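Local coordinates for protein nucleoporin NUP116 (Candida glabrata, PDB 3NF5) that is probably a structural constituent of the nuclear pore complex, here represented by its C-terminal domain, which targets the protein to the pore, at residues A[49-54]-A[91-96]. Residues are numbered along the deposited sequence; the frame is centred on the assembly and turned at random.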
loop_
_atom_site.group_PDB
_atom_site.type_symbol
_atom_site.label_atom_id
_atom_site.label_comp_id
_atom_site.label_asym_id
_atom_site.label_seq_id
_atom_site.Cartn_x
_atom_site.Cartn_y
_atom_site.Cartn_z
ATOM N N ILE A 49 -1.013 -2.997 1.229
ATOM C CA ILE A 49 0.085 -3.943 1.019
ATOM C C ILE A 49 -0.016 -5.127 2.004
ATOM O O ILE A 49 -0.318 -4.959 3.200
ATOM C CB ILE A 49 1.446 -3.214 1.100
ATOM C CG1 ILE A 49 2.579 -4.204 0.747
ATOM C CG2 ILE A 49 1.602 -2.535 2.394
ATOM C CD1 ILE A 49 3.928 -3.538 0.506
ATOM N N GLU A 50 0.168 -6.319 1.441
ATOM C CA GLU A 50 -0.005 -7.641 2.157
ATOM C C GLU A 50 1.356 -8.347 1.954
ATOM O O GLU A 50 1.676 -8.772 0.874
ATOM C CB GLU A 50 -1.179 -8.431 1.589
ATOM C CG GLU A 50 -2.522 -7.738 1.877
ATOM C CD GLU A 50 -3.649 -8.160 0.968
ATOM O OE1 GLU A 50 -4.832 -8.088 1.404
ATOM O OE2 GLU A 50 -3.383 -8.513 -0.188
ATOM N N PHE A 51 2.172 -8.350 2.992
ATOM C CA PHE A 51 3.475 -8.970 2.956
ATOM C C PHE A 51 3.306 -10.490 2.955
ATOM O O PHE A 51 2.558 -11.042 3.749
ATOM C CB PHE A 51 4.324 -8.507 4.127
ATOM C CG PHE A 51 4.683 -7.086 4.038
ATOM C CD1 PHE A 51 3.869 -6.128 4.607
ATOM C CD2 PHE A 51 5.753 -6.702 3.282
ATOM C CE1 PHE A 51 4.170 -4.796 4.470
ATOM C CE2 PHE A 51 6.056 -5.388 3.106
ATOM C CZ PHE A 51 5.257 -4.416 3.714
ATOM N N LEU A 52 3.966 -11.136 2.026
ATOM C CA LEU A 52 3.742 -12.553 1.780
ATOM C C LEU A 52 4.826 -13.396 2.431
ATOM O O LEU A 52 4.635 -14.569 2.605
ATOM C CB LEU A 52 3.654 -12.808 0.312
ATOM C CG LEU A 52 2.510 -12.081 -0.347
ATOM C CD1 LEU A 52 2.594 -12.286 -1.864
ATOM C CD2 LEU A 52 1.190 -12.561 0.172
ATOM N N ASP A 53 5.956 -12.802 2.806
ATOM C CA ASP A 53 6.872 -13.468 3.717
ATOM C C ASP A 53 6.822 -12.864 5.101
ATOM O O ASP A 53 6.419 -11.699 5.234
ATOM C CB ASP A 53 8.259 -13.322 3.180
ATOM C CG ASP A 53 8.493 -14.138 1.882
ATOM O OD1 ASP A 53 7.881 -15.232 1.681
ATOM O OD2 ASP A 53 9.272 -13.604 1.061
ATOM N N PRO A 54 7.358 -13.578 6.123
ATOM C CA PRO A 54 7.622 -12.915 7.417
ATOM C C PRO A 54 8.394 -11.588 7.318
ATOM O O PRO A 54 9.373 -11.478 6.588
ATOM C CB PRO A 54 8.452 -13.940 8.180
ATOM C CG PRO A 54 8.180 -15.261 7.516
ATOM C CD PRO A 54 7.929 -14.943 6.074
ATOM N N LYS A 91 15.511 -8.153 4.310
ATOM C CA LYS A 91 15.502 -7.641 5.684
ATOM C C LYS A 91 14.427 -6.582 5.864
ATOM O O LYS A 91 14.008 -5.873 4.913
ATOM C CB LYS A 91 16.872 -7.009 6.072
ATOM C CG LYS A 91 18.164 -7.794 5.621
ATOM C CD LYS A 91 18.432 -9.073 6.458
ATOM C CE LYS A 91 19.925 -9.584 6.344
ATOM N NZ LYS A 91 20.605 -9.327 4.995
ATOM N N GLY A 92 13.985 -6.432 7.092
ATOM C CA GLY A 92 12.962 -5.401 7.384
ATOM C C GLY A 92 11.629 -5.624 6.618
ATOM O O GLY A 92 11.137 -6.746 6.542
ATOM N N LEU A 93 11.061 -4.564 6.071
ATOM C CA LEU A 93 9.890 -4.670 5.156
ATOM C C LEU A 93 10.240 -5.026 3.697
ATOM O O LEU A 93 9.364 -5.092 2.806
ATOM C CB LEU A 93 9.072 -3.396 5.246
ATOM C CG LEU A 93 8.347 -3.223 6.583
ATOM C CD1 LEU A 93 7.814 -1.805 6.681
ATOM C CD2 LEU A 93 7.220 -4.226 6.810
ATOM N N ASN A 94 11.527 -5.222 3.434
ATOM C CA ASN A 94 12.011 -5.429 2.075
ATOM C C ASN A 94 11.935 -6.886 1.645
ATOM O O ASN A 94 12.959 -7.492 1.349
ATOM C CB ASN A 94 13.437 -4.871 1.909
ATOM C CG ASN A 94 13.763 -4.504 0.487
ATOM O OD1 ASN A 94 12.930 -4.631 -0.435
ATOM N ND2 ASN A 94 14.982 -4.016 0.280
ATOM N N VAL A 95 10.706 -7.416 1.582
ATOM C CA VAL A 95 10.400 -8.797 1.301
ATOM C C VAL A 95 9.187 -8.869 0.343
ATOM O O VAL A 95 8.651 -7.815 -0.097
ATOM C CB VAL A 95 10.065 -9.546 2.624
ATOM C CG1 VAL A 95 11.269 -9.461 3.634
ATOM C CG2 VAL A 95 8.754 -9.014 3.280
ATOM N N ARG A 96 8.754 -10.081 0.036
ATOM C CA ARG A 96 7.754 -10.321 -0.984
ATOM C C ARG A 96 6.381 -9.811 -0.492
ATOM O O ARG A 96 6.050 -9.998 0.665
ATOM C CB ARG A 96 7.739 -11.796 -1.316
ATOM C CG ARG A 96 7.019 -12.178 -2.574
ATOM C CD ARG A 96 7.347 -13.599 -2.948
ATOM N NE ARG A 96 7.196 -14.456 -1.762
ATOM C CZ ARG A 96 6.128 -15.214 -1.467
ATOM N NH1 ARG A 96 5.084 -15.299 -2.287
ATOM N NH2 ARG A 96 6.115 -15.916 -0.334
#
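R96 meets L52 and D53 where strand 47-51 ends and its antiparallel neighbour 97-101 begins, inside the six-stranded sheet of this Nup98-type C-terminal domain. The pairing runs one step beyond the strands, as the backbone N of L52 donates a nearly straight hydrogen bond to R96 O (2.7 Å, 168° at the hydrogen).

The R96 side chain can be followed outward from there. Its CB lies 3.4 Å from D53 OD2. CG is anti to the backbone N (chi1 -165°), and a bend at chi3 carries the guanidinium back across the D53 carboxylate. NE sits 3.6 Å from both D53 oxygens, a distance that marks proximity and no bond. CZ and NH1 pass L52 CB, which lies over one guanidinium face, with L52 CD1 also beside NH1. NH2 closes the salt bridge to D53 OD1 at 2.8 Å, approaching from above the carboxylate plane, and the two planes are turned 60° apart.

On the more buried side, the F51 ring is sandwiched between L93 CD2, in a CH-pi contact 4.0 Å from its centroid, and I49 CG1 on the opposite face. L93 follows G92 in a type II' turn from K91 to N94, and V55 packs against both L93 and V95. V95 CG2 reaches F51 CD2 at 3.8 Å.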